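PDB 4EVQ: putative ABC transporter subunit, substrate-binding component from Rhodopseudomonas palustris, which binds 4-hydroxybenzoate and probably hands this and related lignin-derived benzoates to its partner ABC importer for uptake. Local coordinates for residues A[212-217]-A[239-244]; A[221-226]-A[247-252]; A[234-239]-A[255-260]; A[260-265]-A[284-289]. All blocks are in the same frame, centred on the assembly; numbering follows the deposited sequence.

Interaction 1 of 4, residues A[212-217]-A[239-244]; sequences AFFSGG and GFLTDG. With PHB (p-hydroxybenzoic acid), chain H.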
loop_
_atom_site.group_PDB
_atom_site.type_symbol
_atom_site.label_atom_id
_atom_site.label_comp_id
_atom_site.label_asym_id
_atom_site.label_seq_id
_atom_site.Cartn_x
_atom_site.Cartn_y
_atom_site.Cartn_z
ATOM N N ALA A 212 10.791 6.108 -9.725
ATOM C CA ALA A 212 9.953 5.111 -10.382
ATOM C C ALA A 212 8.947 4.521 -9.415
ATOM O O ALA A 212 9.269 4.189 -8.281
ATOM C CB ALA A 212 10.814 3.990 -10.967
ATOM N N PHE A 213 7.744 4.356 -9.934
ATOM C CA PHE A 213 6.740 3.545 -9.249
ATOM C C PHE A 213 6.347 2.383 -10.144
ATOM O O PHE A 213 5.740 2.580 -11.225
ATOM C CB PHE A 213 5.475 4.288 -8.782
ATOM C CG PHE A 213 4.336 3.320 -8.410
ATOM C CD1 PHE A 213 4.480 2.470 -7.349
ATOM C CD2 PHE A 213 3.195 3.208 -9.190
ATOM C CE1 PHE A 213 3.512 1.518 -7.047
ATOM C CE2 PHE A 213 2.223 2.225 -8.896
ATOM C CZ PHE A 213 2.405 1.394 -7.822
ATOM N N PHE A 214 6.708 1.195 -9.685
ATOM C CA PHE A 214 6.204 -0.092 -10.214
ATOM C C PHE A 214 6.091 -0.971 -8.974
ATOM O O PHE A 214 6.615 -0.648 -7.897
ATOM C CB PHE A 214 7.175 -0.722 -11.222
ATOM C CG PHE A 214 7.328 0.083 -12.457
ATOM C CD1 PHE A 214 6.352 0.113 -13.410
ATOM C CD2 PHE A 214 8.445 0.884 -12.644
ATOM C CE1 PHE A 214 6.424 0.923 -14.500
ATOM C CE2 PHE A 214 8.534 1.696 -13.715
ATOM C CZ PHE A 214 7.548 1.738 -14.664
ATOM N N SER A 215 5.387 -2.091 -9.088
ATOM C CA SER A 215 5.237 -2.998 -7.973
ATOM C C SER A 215 4.936 -4.395 -8.518
ATOM O O SER A 215 4.393 -4.517 -9.599
ATOM C CB SER A 215 4.088 -2.449 -7.088
ATOM O OG SER A 215 3.853 -3.218 -5.963
ATOM N N GLY A 216 5.351 -5.424 -7.806
ATOM C CA GLY A 216 5.146 -6.799 -8.242
ATOM C C GLY A 216 6.214 -7.217 -9.216
ATOM O O GLY A 216 7.326 -6.689 -9.235
ATOM N N GLY A 217 5.876 -8.199 -10.044
ATOM C CA GLY A 217 6.858 -8.737 -10.983
ATOM C C GLY A 217 7.306 -7.674 -11.954
ATOM O O GLY A 217 8.434 -7.753 -12.466
ATOM N N GLY A 239 8.541 2.703 -1.675
ATOM C CA GLY A 239 9.050 1.387 -1.390
ATOM C C GLY A 239 8.376 0.203 -2.028
ATOM O O GLY A 239 8.924 -0.892 -1.974
ATOM N N PHE A 240 7.230 0.438 -2.639
ATOM C CA PHE A 240 6.594 -0.588 -3.456
ATOM C C PHE A 240 7.513 -1.063 -4.572
ATOM O O PHE A 240 7.350 -2.170 -5.082
ATOM C CB PHE A 240 5.268 -0.086 -4.037
ATOM C CG PHE A 240 4.459 0.694 -3.064
ATOM C CD1 PHE A 240 3.954 0.075 -1.942
ATOM C CD2 PHE A 240 4.289 2.059 -3.219
ATOM C CE1 PHE A 240 3.268 0.812 -1.004
ATOM C CE2 PHE A 240 3.617 2.799 -2.236
ATOM C CZ PHE A 240 3.125 2.176 -1.146
ATOM N N LEU A 241 8.453 -0.209 -4.985
ATOM C CA LEU A 241 9.371 -0.532 -6.091
ATOM C C LEU A 241 10.234 -1.725 -5.721
ATOM O O LEU A 241 10.619 -2.463 -6.606
ATOM C CB LEU A 241 10.242 0.694 -6.335
ATOM C CG LEU A 241 11.275 0.567 -7.446
ATOM C CD1 LEU A 241 10.618 0.335 -8.792
ATOM C CD2 LEU A 241 12.170 1.816 -7.476
ATOM N N THR A 242 10.562 -1.929 -4.441
ATOM C CA THR A 242 11.418 -3.025 -4.030
ATOM C C THR A 242 10.762 -4.086 -3.162
ATOM O O THR A 242 11.271 -5.206 -3.066
ATOM C CB THR A 242 12.698 -2.497 -3.339
ATOM O OG1 THR A 242 12.356 -1.744 -2.153
ATOM C CG2 THR A 242 13.471 -1.582 -4.254
ATOM N N ASP A 243 9.645 -3.743 -2.496
ATOM C CA ASP A 243 9.089 -4.708 -1.565
ATOM C C ASP A 243 8.573 -5.975 -2.252
ATOM O O ASP A 243 7.809 -5.913 -3.196
ATOM C CB ASP A 243 7.982 -4.080 -0.710
ATOM C CG ASP A 243 8.479 -3.658 0.666
ATOM O OD1 ASP A 243 9.535 -2.988 0.746
ATOM O OD2 ASP A 243 7.809 -3.992 1.693
ATOM N N GLY A 244 9.038 -7.114 -1.762
ATOM C CA GLY A 244 8.666 -8.403 -2.285
ATOM C C GLY A 244 9.540 -8.962 -3.374
ATOM O O GLY A 244 9.357 -10.119 -3.721
HETATM C "C1'" PHB H . -2.344 1.264 -6.212
HETATM O "O1'" PHB H . -2.858 1.063 -7.336
HETATM O "O2'" PHB H . -2.858 2.078 -5.348
HETATM C C1 PHB H . -1.110 0.574 -5.781
HETATM C C2 PHB H . -0.772 -0.647 -6.366
HETATM C C3 PHB H . 0.393 -1.291 -5.980
HETATM C C4 PHB H . 1.202 -0.721 -5.052
HETATM C C5 PHB H . 0.876 0.477 -4.442
HETATM C C6 PHB H . -0.271 1.103 -4.829
HETATM O O4 PHB H . 2.340 -1.330 -4.667
HETATM O O HOH W 1 5.863 -4.261 -5.037
HETATM O O HOH W 2 7.776 -4.847 -5.894
#
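Phe240 meets Phe213 and Ser215 where two loop ends converge on the phenol end of the bound 4-hydroxybenzoate, and its side chain is a good one to follow outward. Its CB lies at the edge of the Phe213 ring, close to that ring's plane, 3.8 Å from Phe213 CE1, and also touches the ligand hydroxyl O4. CG is anti to the carbonyl carbon (chi1 -42°), which carries it to 3.3 Å from the same O4. One ortho carbon, CD1, remains near that oxygen, while the other, CD2, turns to Phe213 CE1. Toward the far end of the ring, CE1 packs on Leu260 CD1. One face of the ring covers the ligand, whose C5 stands 3.8 Å above its centre. An alanine here would probably leave ligand C5 without its aromatic cover and open a gap beside Phe133 and Leu260, which also touch the ring. Ser215 gives the ligand hydroxyl a polar partner: its OG, anti to the backbone N, accepts a 2.7 Å hydrogen bond from ligand O4. Leu241 packs on the backbone of the other segment. Its CA-H points at Phe214 O, with CA and O 3.3 Å apart, and its CD2 lies against Ala212 O, a buried carbonyl without a polar partner. In the fold, Ala212 and Phe213 belong to strand 209-213, which lies between strands 153-159 and 235-238. Gly216 is the N-cap of helix 217-228, and residues 239-244 carry the chain from strand 235-238 toward helix 246-249.

Interaction 2 of 4, residues A[221-226]-A[247-252]; sequences KFIKDY and AAAGPA. With SO4 (sulfate ion), chain F.
Ile223 and Lys224 of helix 217-228 pack against Ala248, Ala249 and Ala252 in a helix-to-turn contact on the outer layer of an alpha/beta lobe, the Rossmann-like sandwich of periplasmic binding proteins. The short helix 246-249 ends here: Gly250 breaks out with positive phi, and a 3-10 turn then begins at Pro251. Ile223 supplies the apolar part. Its CG2, anti to the backbone N, reaches between two methyls, 3.9 Å from Ala249 CB and 4.1 Å from Ala252 CB. The small alanines let the backbones come near, and the CA atoms of Lys224 and Ala252 are 5.6 Å apart. On the inner side Ile223 continues onto Val245 and Ile256. At the solvent edge Lys224 stretches out beyond CG, with its NZ 3.1 Å from Ala248 O in a weak hydrogen bond. A sulfate, probably from the crystallisation liquor, accepts from the same NZ. As Lys224 was modelled in two conformers, both of these bonds are doubtful. One turn back, Lys221 NZ and Asp225 OD2 form a salt bridge along the helix. Between the two backbones a water donates to Ile223 O at 2.9 Å and to Ala252 O at 2.7 Å.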
loop_
_atom_site.group_PDB
_atom_site.type_symbol
_atom_site.label_atom_id
_atom_site.label_comp_id
_atom_site.label_asym_id
_atom_site.label_seq_id
_atom_site.Cartn_x
_atom_site.Cartn_y
_atom_site.Cartn_z
ATOM N N LYS A 221 11.291 -6.737 -12.892
ATOM C CA LYS A 221 11.804 -6.588 -14.230
ATOM C C LYS A 221 12.385 -5.223 -14.439
ATOM O O LYS A 221 13.451 -5.093 -15.051
ATOM C CB LYS A 221 10.743 -6.935 -15.266
ATOM C CG LYS A 221 11.326 -7.007 -16.695
ATOM C CD LYS A 221 10.273 -7.521 -17.630
ATOM C CE LYS A 221 10.876 -7.742 -19.028
ATOM N NZ LYS A 221 11.325 -6.455 -19.597
ATOM N N PHE A 222 11.754 -4.194 -13.929
ATOM C CA PHE A 222 12.261 -2.834 -14.055
ATOM C C PHE A 222 13.623 -2.744 -13.407
ATOM O O PHE A 222 14.561 -2.162 -13.972
ATOM C CB PHE A 222 11.300 -1.801 -13.454
ATOM C CG PHE A 222 11.774 -0.416 -13.655
ATOM C CD1 PHE A 222 11.553 0.234 -14.850
ATOM C CD2 PHE A 222 12.478 0.236 -12.671
ATOM C CE1 PHE A 222 12.068 1.526 -15.084
ATOM C CE2 PHE A 222 12.985 1.510 -12.894
ATOM C CZ PHE A 222 12.766 2.153 -14.080
ATOM N N ILE A 223 13.773 -3.257 -12.211
ATOM C CA ILE A 223 15.044 -3.198 -11.487
ATOM C C ILE A 223 16.138 -3.881 -12.289
ATOM O O ILE A 223 17.235 -3.351 -12.429
ATOM C CB ILE A 223 14.886 -3.846 -10.087
ATOM C CG1 ILE A 223 14.038 -2.936 -9.194
ATOM C CG2 ILE A 223 16.240 -4.185 -9.456
ATOM C CD1 ILE A 223 13.605 -3.616 -7.956
ATOM N N LYS A 224 15.846 -5.071 -12.806
ATOM C CA LYS A 224 16.810 -5.834 -13.607
ATOM C C LYS A 224 17.190 -5.057 -14.848
ATOM O O LYS A 224 18.399 -4.894 -15.160
ATOM C CB LYS A 224 16.205 -7.192 -13.966
ATOM C CG LYS A 224 16.116 -8.109 -12.749
ATOM C CD LYS A 224 15.755 -9.576 -13.015
ATOM C CE LYS A 224 16.124 -10.407 -11.729
ATOM N NZ LYS A 224 15.947 -11.900 -11.734
ATOM N N ASP A 225 16.206 -4.539 -15.552
ATOM C CA ASP A 225 16.452 -3.838 -16.810
ATOM C C ASP A 225 17.220 -2.545 -16.533
ATOM O O ASP A 225 18.139 -2.164 -17.288
ATOM C CB ASP A 225 15.183 -3.539 -17.577
ATOM C CG ASP A 225 14.495 -4.788 -18.122
ATOM O OD1 ASP A 225 15.132 -5.861 -18.139
ATOM O OD2 ASP A 225 13.315 -4.648 -18.534
ATOM N N TYR A 226 16.857 -1.820 -15.491
ATOM C CA TYR A 226 17.509 -0.558 -15.142
ATOM C C TYR A 226 19.005 -0.791 -14.868
ATOM O O TYR A 226 19.857 -0.054 -15.359
ATOM C CB TYR A 226 16.798 0.045 -13.932
ATOM C CG TYR A 226 17.239 1.440 -13.569
ATOM C CD1 TYR A 226 18.406 1.666 -12.857
ATOM C CD2 TYR A 226 16.499 2.540 -13.947
ATOM C CE1 TYR A 226 18.774 2.956 -12.500
ATOM C CE2 TYR A 226 16.873 3.829 -13.617
ATOM C CZ TYR A 226 18.033 4.021 -12.892
ATOM O OH TYR A 226 18.395 5.300 -12.537
ATOM N N ALA A 247 14.972 -10.412 -3.087
ATOM C CA ALA A 247 15.843 -11.573 -3.222
ATOM C C ALA A 247 16.044 -11.860 -4.700
ATOM O O ALA A 247 17.179 -12.086 -5.182
ATOM C CB ALA A 247 15.259 -12.751 -2.521
ATOM N N ALA A 248 14.968 -11.825 -5.461
ATOM C CA ALA A 248 15.062 -12.196 -6.873
ATOM C C ALA A 248 15.828 -11.162 -7.682
ATOM O O ALA A 248 16.426 -11.485 -8.715
ATOM C CB ALA A 248 13.665 -12.411 -7.418
ATOM N N ALA A 249 15.846 -9.918 -7.235
ATOM C CA ALA A 249 16.571 -8.880 -7.957
ATOM C C ALA A 249 18.065 -9.075 -7.852
ATOM O O ALA A 249 18.795 -8.641 -8.735
ATOM C CB ALA A 249 16.204 -7.505 -7.457
ATOM N N GLY A 250 18.544 -9.708 -6.795
ATOM C CA GLY A 250 19.978 -9.956 -6.700
ATOM C C GLY A 250 20.771 -8.653 -6.677
ATOM O O GLY A 250 20.308 -7.593 -6.246
ATOM N N PRO A 251 22.004 -8.684 -7.202
ATOM C CA PRO A 251 22.828 -7.494 -7.203
ATOM C C PRO A 251 22.270 -6.313 -7.941
ATOM O O PRO A 251 22.617 -5.164 -7.632
ATOM C CB PRO A 251 24.150 -7.988 -7.839
ATOM C CG PRO A 251 24.192 -9.414 -7.610
ATOM C CD PRO A 251 22.751 -9.895 -7.594
ATOM N N ALA A 252 21.381 -6.551 -8.893
ATOM C CA ALA A 252 20.753 -5.429 -9.602
ATOM C C ALA A 252 20.008 -4.483 -8.651
ATOM O O ALA A 252 19.855 -3.300 -8.940
ATOM C CB ALA A 252 19.743 -5.911 -10.647
HETATM S S SO4 F . 17.965 -11.648 -15.546
HETATM O O1 SO4 F . 18.720 -12.496 -16.467
HETATM O O2 SO4 F . 16.676 -11.254 -16.105
HETATM O O3 SO4 F . 18.709 -10.410 -15.287
HETATM O O4 SO4 F . 17.761 -12.308 -14.250
HETATM O O HOH W 3 18.476 -1.532 -10.530
#

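Interaction 3 of 4, residues A[234-239]-A[255-260]; sequences PLWGPG and GIKTVL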
loop_
_atom_site.group_PDB
_atom_site.type_symbol
_atom_site.label_atom_id
_atom_site.label_comp_id
_atom_site.label_asym_id
_atom_site.label_seq_id
_atom_site.Cartn_x
_atom_site.Cartn_y
_atom_site.Cartn_z
ATOM N N PRO A 234 21.272 7.238 -9.966
ATOM C CA PRO A 234 20.611 6.538 -8.846
ATOM C C PRO A 234 19.109 6.469 -9.014
ATOM O O PRO A 234 18.444 7.405 -9.407
ATOM C CB PRO A 234 20.934 7.392 -7.648
ATOM C CG PRO A 234 21.239 8.727 -8.169
ATOM C CD PRO A 234 21.861 8.520 -9.535
ATOM N N LEU A 235 18.619 5.272 -8.698
ATOM C CA LEU A 235 17.188 4.930 -8.721
ATOM C C LEU A 235 16.589 5.071 -7.340
ATOM O O LEU A 235 17.096 4.543 -6.349
ATOM C CB LEU A 235 17.045 3.530 -9.272
ATOM C CG LEU A 235 15.592 2.978 -9.349
ATOM C CD1 LEU A 235 14.761 3.870 -10.267
ATOM C CD2 LEU A 235 15.599 1.577 -9.874
ATOM N N TRP A 236 15.460 5.748 -7.339
ATOM C CA TRP A 236 14.628 5.975 -6.169
ATOM C C TRP A 236 13.171 5.651 -6.475
ATOM O O TRP A 236 12.751 5.669 -7.607
ATOM C CB TRP A 236 14.661 7.457 -5.828
ATOM C CG TRP A 236 15.883 7.986 -5.136
ATOM C CD1 TRP A 236 17.116 8.208 -5.685
ATOM C CD2 TRP A 236 15.966 8.368 -3.774
ATOM N NE1 TRP A 236 17.970 8.714 -4.721
ATOM C CE2 TRP A 236 17.291 8.822 -3.543
ATOM C CE3 TRP A 236 15.057 8.369 -2.722
ATOM C CZ2 TRP A 236 17.705 9.284 -2.310
ATOM C CZ3 TRP A 236 15.491 8.822 -1.485
ATOM C CH2 TRP A 236 16.792 9.307 -1.305
ATOM N N GLY A 237 12.400 5.389 -5.424
ATOM C CA GLY A 237 10.954 5.310 -5.579
ATOM C C GLY A 237 10.297 5.152 -4.241
ATOM O O GLY A 237 10.944 4.975 -3.232
ATOM N N PRO A 238 8.970 5.211 -4.236
ATOM C CA PRO A 238 8.262 4.682 -3.070
ATOM C C PRO A 238 8.622 3.221 -2.885
ATOM O O PRO A 238 8.962 2.541 -3.826
ATOM C CB PRO A 238 6.793 4.865 -3.455
ATOM C CG PRO A 238 6.800 4.668 -4.981
ATOM C CD PRO A 238 8.108 5.325 -5.422
ATOM N N GLY A 239 8.541 2.703 -1.675
ATOM C CA GLY A 239 9.050 1.387 -1.390
ATOM C C GLY A 239 8.376 0.203 -2.028
ATOM O O GLY A 239 8.924 -0.892 -1.974
ATOM N N GLY A 255 21.606 -0.826 -3.728
ATOM C CA GLY A 255 21.771 0.609 -3.750
ATOM C C GLY A 255 20.524 1.415 -4.096
ATOM O O GLY A 255 20.532 2.628 -4.002
ATOM N N ILE A 256 19.442 0.744 -4.475
ATOM C CA ILE A 256 18.201 1.473 -4.720
ATOM C C ILE A 256 17.716 2.088 -3.411
ATOM O O ILE A 256 17.712 1.426 -2.377
ATOM C CB ILE A 256 17.109 0.534 -5.330
ATOM C CG1 ILE A 256 17.543 0.055 -6.723
ATOM C CG2 ILE A 256 15.753 1.241 -5.385
ATOM C CD1 ILE A 256 16.608 -0.978 -7.261
ATOM N N LYS A 257 17.289 3.337 -3.475
ATOM C CA LYS A 257 16.803 4.049 -2.309
ATOM C C LYS A 257 15.280 4.177 -2.415
ATOM O O LYS A 257 14.738 4.484 -3.456
ATOM C CB LYS A 257 17.402 5.441 -2.258
ATOM C CG LYS A 257 18.902 5.426 -2.021
ATOM C CD LYS A 257 19.217 5.811 -0.639
ATOM C CE LYS A 257 20.688 5.688 -0.277
ATOM N NZ LYS A 257 21.626 6.353 -1.170
ATOM N N THR A 258 14.587 3.942 -1.304
ATOM C CA THR A 258 13.142 4.070 -1.286
ATOM C C THR A 258 12.678 4.688 0.014
ATOM O O THR A 258 13.398 4.744 1.003
ATOM C CB THR A 258 12.391 2.725 -1.492
ATOM O OG1 THR A 258 12.663 1.823 -0.422
ATOM C CG2 THR A 258 12.732 2.055 -2.797
ATOM N N VAL A 259 11.451 5.195 -0.018
ATOM C CA VAL A 259 10.781 5.667 1.188
ATOM C C VAL A 259 9.518 4.836 1.391
ATOM O O VAL A 259 8.749 4.633 0.442
ATOM C CB VAL A 259 10.476 7.160 1.091
ATOM C CG1 VAL A 259 9.561 7.600 2.209
ATOM C CG2 VAL A 259 11.780 7.981 1.110
ATOM N N LEU A 260 9.313 4.340 2.604
ATOM C CA LEU A 260 8.131 3.527 2.885
ATOM C C LEU A 260 7.843 3.590 4.375
ATOM O O LEU A 260 8.730 3.741 5.196
ATOM C CB LEU A 260 8.352 2.044 2.464
ATOM C CG LEU A 260 7.092 1.198 2.266
ATOM C CD1 LEU A 260 6.245 1.702 1.110
ATOM C CD2 LEU A 260 7.532 -0.266 2.039
HETATM O O HOH W 4 19.759 4.892 -5.423
#
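Strands 235-238 and 257-260 are the two strands of a beta-alpha-beta unit, joined through helix 246-249 and lying side by side in the seven-stranded sheet of their lobe. Trp236, Gly237 and Pro238 pair with Lys257, Thr258 and Val259, and the strands run parallel, their axes 12° apart. Lys257 N gives Leu235 O a nearly straight bond (170° at the hydrogen), and Lys257 O in turn takes the N-H of Gly237. Val259 N then bonds Gly237 O. At the far end Gly239 N meets Val259 O at 2.9 Å from well above the carbonyl plane, as the chain turns into its 3-10 segment. Trp236 lays its indole over Lys257: CB of the lysine stands over the centre of the six-membered ring, 3.5 Å from the centroid, in a CH-pi contact. The lysine CG and CD run on past Trp236 CZ2. An alanine at Trp236 would probably strip the aliphatic start of Lys257 of this cover and leave a gap toward Leu347 and Met146. On the opposite face of the sheet Leu235 and Ile256 lie side by side, with CD2 of the former 3.8 Å from CD1 of the latter. Thr258 sets CB 3.6 Å from Gly239 CA, while its OG1 bonds Arg348 of the next strand. A CB on Gly239 would collide with Leu260 CB, so a side chain at this exit would probably push Leu260 away. The aliphatic start of Lys257 packs on the indole, adding apolar contact to the backbone bonds.

Interaction 4 of 4, residues A[260-265]-A[284-289]; sequences LHYVSD and IPPDVF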
loop_
_atom_site.group_PDB
_atom_site.type_symbol
_atom_site.label_atom_id
_atom_site.label_comp_id
_atom_site.label_asym_id
_atom_site.label_seq_id
_atom_site.Cartn_x
_atom_site.Cartn_y
_atom_site.Cartn_z
ATOM N N LEU A 260 9.313 4.340 2.604
ATOM C CA LEU A 260 8.131 3.527 2.885
ATOM C C LEU A 260 7.843 3.590 4.375
ATOM O O LEU A 260 8.730 3.741 5.196
ATOM C CB LEU A 260 8.352 2.044 2.464
ATOM C CG LEU A 260 7.092 1.198 2.266
ATOM C CD1 LEU A 260 6.245 1.702 1.110
ATOM C CD2 LEU A 260 7.532 -0.266 2.039
ATOM N N HIS A 261 6.584 3.328 4.682
ATOM C CA HIS A 261 6.058 3.221 6.038
ATOM C C HIS A 261 6.371 1.913 6.753
ATOM O O HIS A 261 5.922 1.697 7.862
ATOM C CB HIS A 261 4.565 3.539 6.018
ATOM C CG HIS A 261 3.804 2.761 5.010
ATOM N ND1 HIS A 261 3.983 2.970 3.658
ATOM C CD2 HIS A 261 2.840 1.825 5.136
ATOM C CE1 HIS A 261 3.193 2.151 2.994
ATOM N NE2 HIS A 261 2.483 1.454 3.861
ATOM N N TYR A 262 7.133 1.034 6.131
ATOM C CA TYR A 262 7.576 -0.211 6.768
ATOM C C TYR A 262 8.986 -0.551 6.316
ATOM O O TYR A 262 9.347 -0.268 5.187
ATOM C CB TYR A 262 6.634 -1.384 6.403
ATOM C CG TYR A 262 7.031 -2.671 7.047
ATOM C CD1 TYR A 262 6.912 -2.871 8.427
ATOM C CD2 TYR A 262 7.508 -3.731 6.268
ATOM C CE1 TYR A 262 7.316 -4.037 9.007
ATOM C CE2 TYR A 262 7.900 -4.921 6.861
ATOM C CZ TYR A 262 7.780 -5.075 8.230
ATOM O OH TYR A 262 8.182 -6.271 8.789
ATOM N N VAL A 263 9.769 -1.122 7.222
ATOM C CA VAL A 263 11.062 -1.721 6.890
ATOM C C VAL A 263 11.139 -2.991 7.715
ATOM O O VAL A 263 10.740 -2.994 8.869
ATOM C CB VAL A 263 12.269 -0.866 7.320
ATOM C CG1 VAL A 263 13.504 -1.252 6.472
ATOM C CG2 VAL A 263 12.025 0.535 7.290
ATOM N N SER A 264 11.644 -4.091 7.148
ATOM C CA SER A 264 11.497 -5.356 7.858
ATOM C C SER A 264 12.338 -5.431 9.094
ATOM O O SER A 264 12.005 -6.223 9.960
ATOM C CB SER A 264 11.729 -6.571 6.971
ATOM O OG SER A 264 12.983 -6.489 6.456
ATOM N N ASP A 265 13.357 -4.583 9.200
ATOM C CA ASP A 265 14.243 -4.573 10.351
ATOM C C ASP A 265 13.768 -3.734 11.514
ATOM O O ASP A 265 14.507 -3.590 12.478
ATOM C CB ASP A 265 15.711 -4.175 9.959
ATOM C CG ASP A 265 15.850 -2.757 9.418
ATOM O OD1 ASP A 265 14.895 -1.988 9.493
ATOM O OD2 ASP A 265 16.974 -2.391 8.942
ATOM N N ILE A 284 9.068 -16.970 3.706
ATOM C CA ILE A 284 9.636 -15.756 3.193
ATOM C C ILE A 284 9.304 -14.647 4.183
ATOM O O ILE A 284 8.346 -14.729 4.947
ATOM C CB ILE A 284 9.113 -15.352 1.784
ATOM C CG1 ILE A 284 7.601 -15.084 1.811
ATOM C CG2 ILE A 284 9.443 -16.439 0.714
ATOM C CD1 ILE A 284 7.062 -14.553 0.454
ATOM N N PRO A 285 10.083 -13.581 4.176
ATOM C CA PRO A 285 9.735 -12.453 5.039
ATOM C C PRO A 285 8.429 -11.808 4.590
ATOM O O PRO A 285 8.100 -11.786 3.389
ATOM C CB PRO A 285 10.885 -11.486 4.849
ATOM C CG PRO A 285 11.956 -12.247 4.199
ATOM C CD PRO A 285 11.367 -13.386 3.475
ATOM N N PRO A 286 7.687 -11.239 5.561
ATOM C CA PRO A 286 6.570 -10.398 5.151
ATOM C C PRO A 286 7.044 -9.087 4.574
ATOM O O PRO A 286 8.073 -8.571 4.996
ATOM C CB PRO A 286 5.817 -10.157 6.441
ATOM C CG PRO A 286 6.877 -10.266 7.518
ATOM C CD PRO A 286 7.901 -11.243 7.006
ATOM N N ASP A 287 6.323 -8.562 3.606
ATOM C CA ASP A 287 6.568 -7.215 3.097
ATOM C C ASP A 287 5.454 -6.285 3.529
ATOM O O ASP A 287 4.574 -6.650 4.341
ATOM C CB ASP A 287 6.792 -7.230 1.586
ATOM C CG ASP A 287 5.610 -7.712 0.827
ATOM O OD1 ASP A 287 4.509 -7.809 1.364
ATOM O OD2 ASP A 287 5.763 -8.042 -0.380
ATOM N N VAL A 288 5.481 -5.068 3.010
ATOM C CA VAL A 288 4.523 -4.038 3.453
ATOM C C VAL A 288 3.099 -4.470 3.210
ATOM O O VAL A 288 2.206 -4.087 3.977
ATOM C CB VAL A 288 4.837 -2.667 2.779
ATOM C CG1 VAL A 288 4.564 -2.680 1.280
ATOM C CG2 VAL A 288 4.105 -1.517 3.496
ATOM N N PHE A 289 2.834 -5.228 2.145
ATOM C CA PHE A 289 1.485 -5.651 1.827
ATOM C C PHE A 289 0.985 -6.603 2.872
ATOM O O PHE A 289 -0.185 -6.497 3.334
ATOM C CB PHE A 289 1.481 -6.240 0.407
ATOM C CG PHE A 289 2.133 -5.327 -0.593
ATOM C CD1 PHE A 289 1.528 -4.161 -0.980
ATOM C CD2 PHE A 289 3.350 -5.655 -1.161
ATOM C CE1 PHE A 289 2.146 -3.279 -1.856
ATOM C CE2 PHE A 289 3.964 -4.834 -2.057
ATOM C CZ PHE A 289 3.383 -3.644 -2.400
#
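Val288 and His261 each put a gamma atom between backbone N and carbonyl carbon: CG1 in the valine (chi1 68°) and CG in the histidine (chi1 52°). The valine CG2 is thereby left anti to its own N and meets the imidazole, 3.4 Å from His261 NE2 and 3.8 Å from His261 CE1, the two side chains crossing at about a right angle. Leu260 reaches Val288 tip to tip, with CD2 of the leucine 3.7 Å from the valine CB. Tyr262 CB touches CG2 as well, at 3.9 Å, so this one methyl serves both residues. Farther along, the tyrosine ring turns its edge to Pro286 O, 4.1 Å from Tyr262 CE2. Helix 288-306 starts here. Asp287 is its N-cap, its OD1 taking a weak bond from Phe289 N, and Asp243 OD2 accepts from Val288 N. Phe289, the next residue, touches the bound hydroxybenzoate. The polar atoms bond outside the two segments. His261 NE2 pairs with Gln292 OE1, one turn further along the helix that Val288 begins, which would probably fix the turn of the imidazole; Asn271 OD1 holds the tip of Tyr262 through its OH. With these atoms satisfied, the segments meet through van der Waals contact alone.

Of the elements involved, strand 209-213 and helix 217-228 come first along the chain, and each waits for a partner later on. Interaction 1 closes the loop from 212-217 to 239-244. Before it closes, interactions 2 and 3 have opened, so the three cross one another: 221-226 finds 247-252, and 234-239 finds 255-260. Together they tie neighbouring strands to the helical layer outside, with Ile223 CG1 packing on Ile256 CD1. Interaction 1 and interaction 3 share Gly239. Interaction 4 follows in series, starting from Leu260, the last residue of interaction 3, and bringing in the start of helix 288-306. Asp243 joins interaction 1 to it through a probable hydrogen bond.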